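Local coordinates for flavoprotein (Thermotoga maritima, PDB 5V8S) that probably transfers electrons from an FMN-binding flavodoxin-like domain to a di-iron centre held in a metallo-beta-lactamase-like domain, as an oxidoreductase, at residues Leu65-Lys70 / Ile94-Glu99. The protein carries 1 engineered substitution. Numbering follows the deposited sequence.
With FEO (mu-oxo-diiron), chain C.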
ATOM      1  N   LEU A  65      -8.117  20.263  33.394  1.00 20.31           N
ATOM      2  CA  LEU A  65      -7.531  20.041  32.074  1.00 20.57           C
ATOM      3  C   LEU A  65      -8.231  18.860  31.421  1.00 20.70           C
ATOM      4  O   LEU A  65      -8.463  17.836  32.067  1.00 21.85           O
ATOM      5  CB  LEU A  65      -6.043  19.734  32.202  1.00 21.08           C
ATOM      6  CG  LEU A  65      -5.326  19.352  30.911  1.00 21.91           C
ATOM      7  CD1 LEU A  65      -5.280  20.533  29.960  1.00 24.51           C
ATOM      8  CD2 LEU A  65      -3.925  18.866  31.257  1.00 21.59           C
ATOM      9  N   ILE A  66      -8.590  19.013  30.145  1.00 19.98           N
ATOM     10  CA  ILE A  66      -9.328  17.981  29.421  1.00 19.17           C
ATOM     11  C   ILE A  66      -8.505  17.595  28.201  1.00 20.05           C
ATOM     12  O   ILE A  66      -8.299  18.408  27.293  1.00 20.06           O
ATOM     13  CB  ILE A  66     -10.751  18.428  29.049  1.00 20.51           C
ATOM     14  CG1 ILE A  66     -11.494  18.802  30.346  1.00 20.33           C
ATOM     15  CG2 ILE A  66     -11.495  17.308  28.285  1.00 22.14           C
ATOM     16  CD1 ILE A  66     -12.930  19.202  30.141  1.00 22.51           C
ATOM     17  N   ASP A  67      -8.004  16.362  28.210  1.00 19.87           N
ATOM     18  CA  ASP A  67      -7.193  15.786  27.141  1.00 21.13           C
ATOM     19  C   ASP A  67      -5.838  16.493  27.022  1.00 20.49           C
ATOM     20  O   ASP A  67      -5.431  17.206  27.946  1.00 22.53           O
ATOM     21  CB  ASP A  67      -8.023  15.716  25.852  1.00 23.50           C
ATOM     22  CG  ASP A  67      -9.266  14.797  26.010  1.00 26.51           C
ATOM     23  OD1 ASP A  67      -9.189  13.768  26.743  1.00 28.96           O
ATOM     24  OD2 ASP A  67     -10.332  15.110  25.439  1.00 27.07           O
ATOM     25  N   GLY A  68      -5.103  16.265  25.941  1.00 20.84           N
ATOM     26  CA  GLY A  68      -3.744  16.750  25.828  1.00 20.95           C
ATOM     27  C   GLY A  68      -3.287  16.721  24.374  1.00 20.30           C
ATOM     28  O   GLY A  68      -4.099  16.733  23.448  1.00 20.14           O
ATOM     29  N   TRP A  69      -1.970  16.664  24.184  1.00 20.36           N
ATOM     30  CA  TRP A  69      -1.357  16.665  22.859  1.00 20.11           C
ATOM     31  C   TRP A  69      -0.467  15.438  22.681  1.00 19.91           C
ATOM     32  O   TRP A  69      -0.073  14.779  23.643  1.00 22.00           O
ATOM     33  CB  TRP A  69      -0.466  17.896  22.633  1.00 20.00           C
ATOM     34  CG  TRP A  69      -1.173  19.229  22.540  1.00 18.71           C
ATOM     35  CD1 TRP A  69      -2.509  19.461  22.531  1.00 19.47           C
ATOM     36  CD2 TRP A  69      -0.540  20.508  22.440  1.00 20.10           C
ATOM     37  NE1 TRP A  69      -2.752  20.811  22.454  1.00 19.78           N
ATOM     38  CE2 TRP A  69      -1.557  21.475  22.402  1.00 20.05           C
ATOM     39  CE3 TRP A  69       0.795  20.929  22.392  1.00 21.57           C
ATOM     40  CZ2 TRP A  69      -1.290  22.833  22.313  1.00 21.67           C
ATOM     41  CZ3 TRP A  69       1.060  22.274  22.316  1.00 22.76           C
ATOM     42  CH2 TRP A  69       0.019  23.212  22.262  1.00 23.04           C
ATOM     43  N   LYS A  70      -0.138  15.146  21.426  1.00 19.54           N
ATOM     44  CA  LYS A  70       0.740  14.024  21.116  1.00 19.66           C
ATOM     45  C   LYS A  70       2.098  14.233  21.780  1.00 21.43           C
ATOM     46  O   LYS A  70       2.555  15.362  21.963  1.00 22.10           O
ATOM     47  CB  LYS A  70       0.888  13.930  19.601  1.00 20.59           C
ATOM     48  CG  LYS A  70       1.536  12.656  19.102  1.00 22.26           C
ATOM     49  CD  LYS A  70       1.322  12.564  17.567  1.00 25.07           C
ATOM     50  CE  LYS A  70       2.111  11.475  16.889  1.00 28.76           C
ATOM     51  NZ  LYS A  70       3.408  12.010  16.497  1.00 32.41           N
ATOM     52  N   ILE A  94      -9.180  15.255  32.958  1.00 18.61           N
ATOM     53  CA  ILE A  94     -10.161  14.336  32.385  1.00 18.73           C
ATOM     54  C   ILE A  94      -9.577  13.743  31.113  1.00 18.58           C
ATOM     55  O   ILE A  94      -9.129  14.473  30.224  1.00 19.14           O
ATOM     56  CB  ILE A  94     -11.497  15.040  32.090  1.00 19.37           C
ATOM     57  CG1 ILE A  94     -12.135  15.520  33.406  1.00 20.66           C
ATOM     58  CG2 ILE A  94     -12.444  14.082  31.346  1.00 19.47           C
ATOM     59  CD1 ILE A  94     -13.451  16.298  33.227  1.00 21.08           C
ATOM     60  N   VAL A  95      -9.562  12.425  31.049  1.00 18.94           N
ATOM     61  CA  VAL A  95      -9.029  11.684  29.910  1.00 18.42           C
ATOM     62  C   VAL A  95     -10.206  10.965  29.258  1.00 19.29           C
ATOM     63  O   VAL A  95     -10.623   9.890  29.696  1.00 20.06           O
ATOM     64  CB  VAL A  95      -7.926  10.714  30.343  1.00 19.60           C
ATOM     65  CG1 VAL A  95      -7.382   9.951  29.144  1.00 20.98           C
ATOM     66  CG2 VAL A  95      -6.814  11.480  31.034  1.00 19.81           C
ATOM     67  N   ASN A  96     -10.749  11.558  28.186  1.00 18.76           N
ATOM     68  CA  ASN A  96     -11.874  10.957  27.491  1.00 18.56           C
ATOM     69  C   ASN A  96     -11.458   9.716  26.695  1.00 19.21           C
ATOM     70  O   ASN A  96     -12.305   8.866  26.413  1.00 19.06           O
ATOM     71  CB  ASN A  96     -12.471  11.980  26.522  1.00 19.74           C
ATOM     72  CG  ASN A  96     -13.247  13.082  27.226  1.00 21.12           C
ATOM     73  OD1 ASN A  96     -14.150  12.807  28.023  1.00 21.93           O
ATOM     74  ND2 ASN A  96     -12.906  14.350  26.932  1.00 22.22           N
ATOM     75  N   HIS A  97     -10.176   9.597  26.345  1.00 18.92           N
ATOM     76  CA  HIS A  97      -9.651   8.578  25.443  1.00 18.86           C
ATOM     77  C   HIS A  97      -8.147   8.627  25.608  1.00 18.53           C
ATOM     78  O   HIS A  97      -7.565   9.713  25.701  1.00 20.28           O
ATOM     79  CB  HIS A  97     -10.091   8.957  24.014  1.00 19.01           C
ATOM     80  CG  HIS A  97      -9.550   8.121  22.882  1.00 18.59           C
ATOM     81  ND1 HIS A  97      -9.587   6.739  22.824  1.00 18.75           N
ATOM     82  CD2 HIS A  97      -9.058   8.523  21.688  1.00 17.84           C
ATOM     83  CE1 HIS A  97      -9.101   6.332  21.663  1.00 18.87           C
ATOM     84  NE2 HIS A  97      -8.781   7.398  20.951  1.00 17.14           N
ATOM     85  N   THR A  98      -7.525   7.457  25.697  1.00 17.94           N
ATOM     86  CA  THR A  98      -6.137   7.359  26.125  1.00 18.52           C
ATOM     87  C   THR A  98      -5.143   7.232  24.978  1.00 18.55           C
ATOM     88  O   THR A  98      -3.945   7.094  25.241  1.00 19.64           O
ATOM     89  CB  THR A  98      -5.952   6.155  27.049  1.00 20.69           C
ATOM     90  OG1 THR A  98      -6.206   4.948  26.316  1.00 22.10           O
ATOM     91  CG2 THR A  98      -6.887   6.251  28.253  1.00 21.63           C
ATOM     92  N   GLU A  99      -5.591   7.246  23.727  1.00 17.37           N
ATOM     93  CA  GLU A  99      -4.652   7.031  22.634  1.00 17.91           C
ATOM     94  C   GLU A  99      -3.579   8.123  22.676  1.00 17.83           C
ATOM     95  O   GLU A  99      -3.882   9.279  22.987  1.00 17.34           O
ATOM     96  CB  GLU A  99      -5.383   7.065  21.291  1.00 18.28           C
ATOM     97  CG  GLU A  99      -4.524   6.699  20.104  1.00 19.42           C
ATOM     98  CD  GLU A  99      -5.302   6.571  18.825  1.00 20.69           C
ATOM     99  OE1 GLU A  99      -6.536   6.541  18.853  1.00 21.57           O
ATOM    100  OE2 GLU A  99      -4.653   6.474  17.755  1.00 23.65           O
TER
HETATM  101 FE1  FEO C 401      -8.184   7.862  18.852  1.00 19.83          FE
HETATM  102 FE2  FEO C 401      -7.466  11.177  18.508  1.00 21.34          FE
HETATM  103  O   FEO C 401      -7.186   9.429  19.140  1.00 21.81           O
HETATM  104  O   HOH W   1      -6.884  12.288  26.709  1.00 29.01           O
HETATM  105  O   HOH W   2      -7.645   8.337  16.766  1.00 54.25           O
HETATM  106  O   HOH W   3      -7.795  10.270  16.449  1.00 26.54           O
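Asp67 grips Asn96 with both carboxylate oxygens. OD1 of Asp67 takes the backbone N of Asn96 at 3.1 Å, through its syn lone pair. OD2 of Asp67 is met on its syn side by ND2 of Asn96 at 3.1 Å, with the donor 28° out of the carboxylate plane. The carboxylate and amide planes are turned 66° apart, and the two side chains cross at about a right angle. At the other end of the amide, OD1 of Asn96 is hydrogen-bonded to OG1 of Thr170.

The tight part is the end of two parallel strands. Ile94 N donates to Leu65 O at 2.8 Å, and Asp67 N donates to Ile94 O. Ile66 and Ile94 lie side by side on one face of the sheet, CG1 of Ile66 lying 4.1 Å from CB of Ile94. CG2 of Ile66, anti to its backbone N, reaches ND2 of Asn96 at 3.5 Å.

Beyond Asp67 the chains part. Here one water bridges the gap, donating to Asp67 OD1 and to His97 O. On this looser side, partly exposed Lys70 forms a salt bridge with Asp304 of the second subunit.

His97 and Glu99 turn to the di-iron site, where His97 NE2 binds one iron at 2.2 Å and Glu99 OE1 binds the same ion. His163 and Asp180 complete its protein ligands, and Asp166 holds ND1 of His97. Asp67 is a buried carboxylate that braces the backbone just before the iron ligands, rather than touching them. Two hydrogen bonds from Asn96 and one from a water probably favour its ionised form. The bond from Asn96 N and the water at His97 O probably steady the backbone leading into the iron ligands.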